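PDB 6TZ0: RNA-dependent RNA Polymerase from Bombyx mori cytoplasmic polyhedrosis virus, which catalyses RNA-templated RNA synthesis, transcribing the double-stranded viral genome into plus strands and probably also making the complementary minus strands during genome replication. Local coordinates for residues 84-89 with 102-107; 110-115 with 124-129. All blocks are in the same frame, centred on the assembly; numbering follows the deposited sequence.

Contact 1: residues 84-89 with 102-107; sequences SDYPLA and DYLVTF
The phenol end of Tyr86 overlaps CG2 of Val105 while its hydroxyl reaches past it to the backbone of residues 103-105. Tyr86 CG lies anti to the carbonyl carbon (chi1 -60°), and the ring beyond it carries its OH to residues 103-105. This OH donates a hydrogen bond to the carbonyl oxygen of Tyr103, with 2.6 Å between Tyr86 OH and Tyr103 O. The acceptor sits at the ring edge, near the ring plane. The hydroxyl approaches the carbonyl with a C=O...donor angle of 134°, tilted 30° out of the carbonyl plane. The same hydroxyl comes within 3.1 Å of the backbone N of Val105.

Tyr86 and Val105 run past one another in opposing directions, bringing Val105 CG2 to 3.8 Å from Tyr86 CZ in an oblique apolar contact. The other branch of the valine, CG1, turns to Asp85 and lies 3.7 Å from its OD2. That carboxylate forms a salt bridge with Lys79, so the methyl packs beside a buried acidic group whose charge is probably balanced by the lysine. Around the contact, Ser201 is hydrogen-bonded to Val105 O and Phe107 N, while the ring of Tyr103 rests on helix 242-248 and approaches Arg485, which binds UTP in another structure of this polymerase. A buried tyrosine hydroxyl bound to a main-chain carbonyl here ties together two irregular parts of the long loop between helices 73-76 and 121-134, within the N-terminal region of this reovirus-type polymerase.

Contact 2: residues 110-115 with 124-129; sequences GSLTNT and KLHAAL
Leu112 places CG anti to its backbone N (chi1 -175°), whereas His126 has CG anti to the carbonyl carbon (chi1 -75°), and the two side chains meet between the loop and the helix. Leu112 CD1 arrives at the edge of the imidazole, in its plane, 3.6 Å from His126 ND1. The other methyl, CD2, packs on Leu129, three residues further along the helix, 4.1 Å from Leu129 CB. One face of the histidine ring has Thr113 O 4.1 Å above its plane, toward the rim; Leu125 CD2 lies over the opposite face.

Asn114, the centre of an inverse gamma turn, lays its amide against His126 CB at a slant, the amide and ring planes being 39° apart. Asn114 ND2 is 3.5 Å from His126 CB, and Asn114 OD1 stands 3.6 Å from the backbone N of Ala127. The association is largely van der Waals contact grouped around His126.

The ring of Tyr116 also meets that of His126, and Tyr81 packs on both Leu112 and Leu129. In this way residues 110-115 run against one side of helix 121-134, touching Met133 through Leu112 and Tyr123 through Asn114, while Ala128 of the helix packs on Ile626, between strands 620-624 and 628-631.

Contacts 1 and 2 follow one another along the chain within the N-terminal region, their centres about 12 Å apart, and are joined by three apolar contacts. Leu88 CD1 packs 3.7 Å from Leu125 CD1, Phe107 CE1 lies 4.0 Å from Leu112 CB, and Tyr86 CD2 comes to 4.2 Å from Leu129 CD1. Both segments of contact 1 thus adjoin contact 2. Their relation to the catalytic machinery differs: in contact 1 the side chain of Tyr103 is about 4 Å from that of Arg485, a UTP-binding residue, although no UTP is bound to this chain in the model, whereas contact 2 lies away from the known nucleotide and magnesium sites.

Contact 1: residues 84-89 with 102-107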
ATOM      1  N   SER A  84      -6.517  29.191  20.332  1.00 45.88           N
ATOM      2  CA  SER A  84      -5.910  28.177  21.181  1.00 45.88           C
ATOM      3  C   SER A  84      -6.519  26.799  20.974  1.00 45.88           C
ATOM      4  O   SER A  84      -6.149  25.864  21.688  1.00 45.88           O
ATOM      5  CB  SER A  84      -6.023  28.571  22.655  1.00 45.88           C
ATOM      6  OG  SER A  84      -7.365  28.529  23.092  1.00 45.88           O
ATOM      7  N   ASP A  85      -7.452  26.650  20.030  1.00 46.21           N
ATOM      8  CA  ASP A  85      -7.900  25.320  19.643  1.00 46.21           C
ATOM      9  C   ASP A  85      -6.862  24.598  18.803  1.00 46.21           C
ATOM     10  O   ASP A  85      -6.869  23.365  18.752  1.00 46.21           O
ATOM     11  CB  ASP A  85      -9.209  25.385  18.857  1.00 46.21           C
ATOM     12  CG  ASP A  85     -10.379  25.831  19.698  1.00 46.21           C
ATOM     13  OD1 ASP A  85     -10.351  25.635  20.928  1.00 46.21           O
ATOM     14  OD2 ASP A  85     -11.342  26.367  19.118  1.00 46.21           O
ATOM     15  N   TYR A  86      -5.976  25.336  18.144  1.00 43.21           N
ATOM     16  CA  TYR A  86      -4.904  24.758  17.338  1.00 43.21           C
ATOM     17  C   TYR A  86      -3.576  25.366  17.771  1.00 43.21           C
ATOM     18  O   TYR A  86      -3.010  26.209  17.067  1.00 43.21           O
ATOM     19  CB  TYR A  86      -5.169  24.997  15.854  1.00 43.21           C
ATOM     20  CG  TYR A  86      -6.464  24.377  15.382  1.00 43.21           C
ATOM     21  CD1 TYR A  86      -6.541  23.026  15.084  1.00 43.21           C
ATOM     22  CD2 TYR A  86      -7.614  25.144  15.256  1.00 43.21           C
ATOM     23  CE1 TYR A  86      -7.724  22.458  14.666  1.00 43.21           C
ATOM     24  CE2 TYR A  86      -8.800  24.586  14.837  1.00 43.21           C
ATOM     25  CZ  TYR A  86      -8.850  23.244  14.544  1.00 43.21           C
ATOM     26  OH  TYR A  86     -10.030  22.680  14.120  1.00 43.21           O
ATOM     27  N   PRO A  87      -3.050  24.964  18.926  1.00 40.52           N
ATOM     28  CA  PRO A  87      -1.846  25.605  19.456  1.00 40.52           C
ATOM     29  C   PRO A  87      -0.595  25.147  18.719  1.00 40.52           C
ATOM     30  O   PRO A  87      -0.612  24.218  17.915  1.00 40.52           O
ATOM     31  CB  PRO A  87      -1.819  25.141  20.911  1.00 40.52           C
ATOM     32  CG  PRO A  87      -2.470  23.830  20.874  1.00 40.52           C
ATOM     33  CD  PRO A  87      -3.530  23.901  19.826  1.00 40.52           C
ATOM     34  N   LEU A  88       0.504  25.826  19.011  1.00 40.24           N
ATOM     35  CA  LEU A  88       1.806  25.468  18.478  1.00 40.24           C
ATOM     36  C   LEU A  88       2.776  25.256  19.631  1.00 40.24           C
ATOM     37  O   LEU A  88       2.438  25.446  20.801  1.00 40.24           O
ATOM     38  CB  LEU A  88       2.341  26.542  17.531  1.00 40.24           C
ATOM     39  CG  LEU A  88       1.538  26.874  16.278  1.00 40.24           C
ATOM     40  CD1 LEU A  88       2.290  27.893  15.458  1.00 40.24           C
ATOM     41  CD2 LEU A  88       1.254  25.636  15.479  1.00 40.24           C
ATOM     42  N   ALA A  89       3.994  24.864  19.286  1.00 42.01           N
ATOM     43  CA  ALA A  89       5.052  24.772  20.273  1.00 42.01           C
ATOM     44  C   ALA A  89       5.744  26.125  20.406  1.00 42.01           C
ATOM     45  O   ALA A  89       5.417  27.088  19.708  1.00 42.01           O
ATOM     46  CB  ALA A  89       6.036  23.670  19.893  1.00 42.01           C
ATOM     47  N   ASP A 102      -7.835  17.369  16.466  1.00 43.92           N
ATOM     48  CA  ASP A 102      -7.194  17.024  15.209  1.00 43.92           C
ATOM     49  C   ASP A 102      -8.084  17.309  14.016  1.00 43.92           C
ATOM     50  O   ASP A 102      -7.670  17.075  12.878  1.00 43.92           O
ATOM     51  CB  ASP A 102      -6.795  15.546  15.198  1.00 43.92           C
ATOM     52  CG  ASP A 102      -5.688  15.235  16.171  1.00 43.92           C
ATOM     53  OD1 ASP A 102      -4.884  16.140  16.461  1.00 43.92           O
ATOM     54  OD2 ASP A 102      -5.612  14.084  16.638  1.00 43.92           O
ATOM     55  N   TYR A 103      -9.301  17.792  14.246  1.00 43.16           N
ATOM     56  CA  TYR A 103     -10.279  17.963  13.189  1.00 43.16           C
ATOM     57  C   TYR A 103     -10.923  19.335  13.335  1.00 43.16           C
ATOM     58  O   TYR A 103     -10.513  20.148  14.167  1.00 43.16           O
ATOM     59  CB  TYR A 103     -11.292  16.810  13.214  1.00 43.16           C
ATOM     60  CG  TYR A 103     -10.692  15.480  12.795  1.00 43.16           C
ATOM     61  CD1 TYR A 103     -10.639  15.110  11.463  1.00 43.16           C
ATOM     62  CD2 TYR A 103     -10.144  14.616  13.730  1.00 43.16           C
ATOM     63  CE1 TYR A 103     -10.084  13.918  11.072  1.00 43.16           C
ATOM     64  CE2 TYR A 103      -9.574  13.420  13.349  1.00 43.16           C
ATOM     65  CZ  TYR A 103      -9.548  13.078  12.017  1.00 43.16           C
ATOM     66  OH  TYR A 103      -8.993  11.889  11.618  1.00 43.16           O
ATOM     67  N   LEU A 104     -11.935  19.595  12.513  1.00 43.27           N
ATOM     68  CA  LEU A 104     -12.543  20.918  12.420  1.00 43.27           C
ATOM     69  C   LEU A 104     -13.436  21.169  13.628  1.00 43.27           C
ATOM     70  O   LEU A 104     -14.464  20.506  13.801  1.00 43.27           O
ATOM     71  CB  LEU A 104     -13.320  21.027  11.108  1.00 43.27           C
ATOM     72  CG  LEU A 104     -13.858  22.338  10.525  1.00 43.27           C
ATOM     73  CD1 LEU A 104     -15.246  22.619  10.998  1.00 43.27           C
ATOM     74  CD2 LEU A 104     -12.965  23.498  10.913  1.00 43.27           C
ATOM     75  N   VAL A 105     -13.035  22.118  14.466  1.00 43.03           N
ATOM     76  CA  VAL A 105     -13.842  22.568  15.595  1.00 43.03           C
ATOM     77  C   VAL A 105     -15.001  23.400  15.056  1.00 43.03           C
ATOM     78  O   VAL A 105     -14.897  24.019  13.996  1.00 43.03           O
ATOM     79  CB  VAL A 105     -12.946  23.358  16.576  1.00 43.03           C
ATOM     80  CG1 VAL A 105     -13.669  23.777  17.844  1.00 43.03           C
ATOM     81  CG2 VAL A 105     -11.742  22.540  16.938  1.00 43.03           C
ATOM     82  N   THR A 106     -16.136  23.376  15.752  1.00 43.90           N
ATOM     83  CA  THR A 106     -17.306  24.143  15.340  1.00 43.90           C
ATOM     84  C   THR A 106     -17.174  25.593  15.800  1.00 43.90           C
ATOM     85  O   THR A 106     -16.979  25.856  16.991  1.00 43.90           O
ATOM     86  CB  THR A 106     -18.569  23.507  15.908  1.00 43.90           C
ATOM     87  OG1 THR A 106     -18.654  22.152  15.460  1.00 43.90           O
ATOM     88  CG2 THR A 106     -19.794  24.249  15.434  1.00 43.90           C
ATOM     89  N   PHE A 107     -17.277  26.526  14.855  1.00 44.34           N
ATOM     90  CA  PHE A 107     -17.276  27.955  15.145  1.00 44.34           C
ATOM     91  C   PHE A 107     -18.042  28.671  14.037  1.00 44.34           C
ATOM     92  O   PHE A 107     -18.501  28.051  13.077  1.00 44.34           O
ATOM     93  CB  PHE A 107     -15.845  28.493  15.319  1.00 44.34           C
ATOM     94  CG  PHE A 107     -14.929  28.205  14.159  1.00 44.34           C
ATOM     95  CD1 PHE A 107     -14.821  29.081  13.100  1.00 44.34           C
ATOM     96  CD2 PHE A 107     -14.153  27.064  14.149  1.00 44.34           C
ATOM     97  CE1 PHE A 107     -13.979  28.812  12.048  1.00 44.34           C
ATOM     98  CE2 PHE A 107     -13.314  26.787  13.094  1.00 44.34           C
ATOM     99  CZ  PHE A 107     -13.230  27.664  12.044  1.00 44.34           C
TER

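Contact 2: residues 110-115 with 124-129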
ATOM      1  N   GLY A 110     -17.620  33.198   9.643  1.00 47.01           N
ATOM      2  CA  GLY A 110     -16.962  34.464   9.415  1.00 47.01           C
ATOM      3  C   GLY A 110     -16.007  34.889  10.503  1.00 47.01           C
ATOM      4  O   GLY A 110     -15.388  35.948  10.395  1.00 47.01           O
ATOM      5  N   SER A 111     -15.861  34.085  11.554  1.00 47.08           N
ATOM      6  CA  SER A 111     -15.028  34.451  12.687  1.00 47.08           C
ATOM      7  C   SER A 111     -13.549  34.198  12.441  1.00 47.08           C
ATOM      8  O   SER A 111     -12.717  34.662  13.225  1.00 47.08           O
ATOM      9  CB  SER A 111     -15.467  33.676  13.925  1.00 47.08           C
ATOM     10  OG  SER A 111     -14.659  34.007  15.034  1.00 47.08           O
ATOM     11  N   LEU A 112     -13.206  33.471  11.383  1.00 48.66           N
ATOM     12  CA  LEU A 112     -11.821  33.135  11.084  1.00 48.66           C
ATOM     13  C   LEU A 112     -11.248  34.212  10.172  1.00 48.66           C
ATOM     14  O   LEU A 112     -11.680  34.359   9.025  1.00 48.66           O
ATOM     15  CB  LEU A 112     -11.737  31.753  10.445  1.00 48.66           C
ATOM     16  CG  LEU A 112     -10.339  31.206  10.170  1.00 48.66           C
ATOM     17  CD1 LEU A 112      -9.566  31.073  11.458  1.00 48.66           C
ATOM     18  CD2 LEU A 112     -10.439  29.872   9.474  1.00 48.66           C
ATOM     19  N   THR A 113     -10.282  34.969  10.685  1.00 52.48           N
ATOM     20  CA  THR A 113      -9.758  36.151  10.014  1.00 52.48           C
ATOM     21  C   THR A 113      -8.251  36.032   9.851  1.00 52.48           C
ATOM     22  O   THR A 113      -7.518  35.992  10.845  1.00 52.48           O
ATOM     23  CB  THR A 113     -10.082  37.422  10.804  1.00 52.48           C
ATOM     24  OG1 THR A 113      -9.493  37.334  12.107  1.00 52.48           O
ATOM     25  CG2 THR A 113     -11.588  37.623  10.938  1.00 52.48           C
ATOM     26  N   ASN A 114      -7.791  36.001   8.603  1.00 53.12           N
ATOM     27  CA  ASN A 114      -6.361  36.005   8.296  1.00 53.12           C
ATOM     28  C   ASN A 114      -5.924  37.460   8.200  1.00 53.12           C
ATOM     29  O   ASN A 114      -5.841  38.037   7.116  1.00 53.12           O
ATOM     30  CB  ASN A 114      -6.077  35.247   7.005  1.00 53.12           C
ATOM     31  CG  ASN A 114      -4.645  34.738   6.917  1.00 53.12           C
ATOM     32  OD1 ASN A 114      -4.316  33.963   6.023  1.00 53.12           O
ATOM     33  ND2 ASN A 114      -3.803  35.138   7.863  1.00 53.12           N
ATOM     34  N   THR A 115      -5.638  38.059   9.349  1.00 55.00           N
ATOM     35  CA  THR A 115      -5.210  39.448   9.417  1.00 55.00           C
ATOM     36  C   THR A 115      -3.699  39.596   9.480  1.00 55.00           C
ATOM     37  O   THR A 115      -3.212  40.677   9.821  1.00 55.00           O
ATOM     38  CB  THR A 115      -5.830  40.138  10.632  1.00 55.00           C
ATOM     39  OG1 THR A 115      -5.369  39.500  11.828  1.00 55.00           O
ATOM     40  CG2 THR A 115      -7.347  40.054  10.574  1.00 55.00           C
ATOM     41  N   LYS A 124       0.572  31.449   7.286  1.00 47.05           N
ATOM     42  CA  LYS A 124       0.499  30.089   6.757  1.00 47.05           C
ATOM     43  C   LYS A 124      -0.518  29.257   7.525  1.00 47.05           C
ATOM     44  O   LYS A 124      -1.284  28.492   6.927  1.00 47.05           O
ATOM     45  CB  LYS A 124       1.868  29.418   6.841  1.00 47.05           C
ATOM     46  CG  LYS A 124       2.988  30.125   6.131  1.00 47.05           C
ATOM     47  CD  LYS A 124       2.877  30.027   4.641  1.00 47.05           C
ATOM     48  CE  LYS A 124       4.030  30.769   4.007  1.00 47.05           C
ATOM     49  NZ  LYS A 124       5.324  30.125   4.359  1.00 47.05           N
ATOM     50  N   LEU A 125      -0.557  29.430   8.847  1.00 45.31           N
ATOM     51  CA  LEU A 125      -1.481  28.680   9.691  1.00 45.31           C
ATOM     52  C   LEU A 125      -2.933  29.038   9.395  1.00 45.31           C
ATOM     53  O   LEU A 125      -3.778  28.148   9.260  1.00 45.31           O
ATOM     54  CB  LEU A 125      -1.135  28.933  11.156  1.00 45.31           C
ATOM     55  CG  LEU A 125      -1.797  28.166  12.296  1.00 45.31           C
ATOM     56  CD1 LEU A 125      -0.778  27.975  13.365  1.00 45.31           C
ATOM     57  CD2 LEU A 125      -2.939  28.953  12.878  1.00 45.31           C
ATOM     58  N   HIS A 126      -3.240  30.328   9.262  1.00 47.73           N
ATOM     59  CA  HIS A 126      -4.618  30.709   8.976  1.00 47.73           C
ATOM     60  C   HIS A 126      -5.013  30.452   7.527  1.00 47.73           C
ATOM     61  O   HIS A 126      -6.191  30.189   7.262  1.00 47.73           O
ATOM     62  CB  HIS A 126      -4.843  32.164   9.370  1.00 47.73           C
ATOM     63  CG  HIS A 126      -4.944  32.367  10.848  1.00 47.73           C
ATOM     64  ND1 HIS A 126      -6.120  32.192  11.543  1.00 47.73           N
ATOM     65  CD2 HIS A 126      -4.003  32.665  11.775  1.00 47.73           C
ATOM     66  CE1 HIS A 126      -5.910  32.419  12.827  1.00 47.73           C
ATOM     67  NE2 HIS A 126      -4.631  32.705  12.994  1.00 47.73           N
ATOM     68  N   ALA A 127      -4.062  30.467   6.590  1.00 46.33           N
ATOM     69  CA  ALA A 127      -4.376  30.023   5.233  1.00 46.33           C
ATOM     70  C   ALA A 127      -4.683  28.533   5.198  1.00 46.33           C
ATOM     71  O   ALA A 127      -5.592  28.092   4.480  1.00 46.33           O
ATOM     72  CB  ALA A 127      -3.222  30.349   4.290  1.00 46.33           C
ATOM     73  N   ALA A 128      -3.970  27.744   6.003  1.00 45.54           N
ATOM     74  CA  ALA A 128      -4.256  26.318   6.071  1.00 45.54           C
ATOM     75  C   ALA A 128      -5.570  26.032   6.783  1.00 45.54           C
ATOM     76  O   ALA A 128      -6.269  25.085   6.419  1.00 45.54           O
ATOM     77  CB  ALA A 128      -3.114  25.588   6.760  1.00 45.54           C
ATOM     78  N   LEU A 129      -5.935  26.833   7.784  1.00 45.52           N
ATOM     79  CA  LEU A 129      -7.230  26.627   8.426  1.00 45.52           C
ATOM     80  C   LEU A 129      -8.380  27.068   7.529  1.00 45.52           C
ATOM     81  O   LEU A 129      -9.467  26.476   7.582  1.00 45.52           O
ATOM     82  CB  LEU A 129      -7.271  27.348   9.768  1.00 45.52           C
ATOM     83  CG  LEU A 129      -6.326  26.702  10.781  1.00 45.52           C
ATOM     84  CD1 LEU A 129      -6.252  27.512  12.037  1.00 45.52           C
ATOM     85  CD2 LEU A 129      -6.753  25.287  11.094  1.00 45.52           C
TER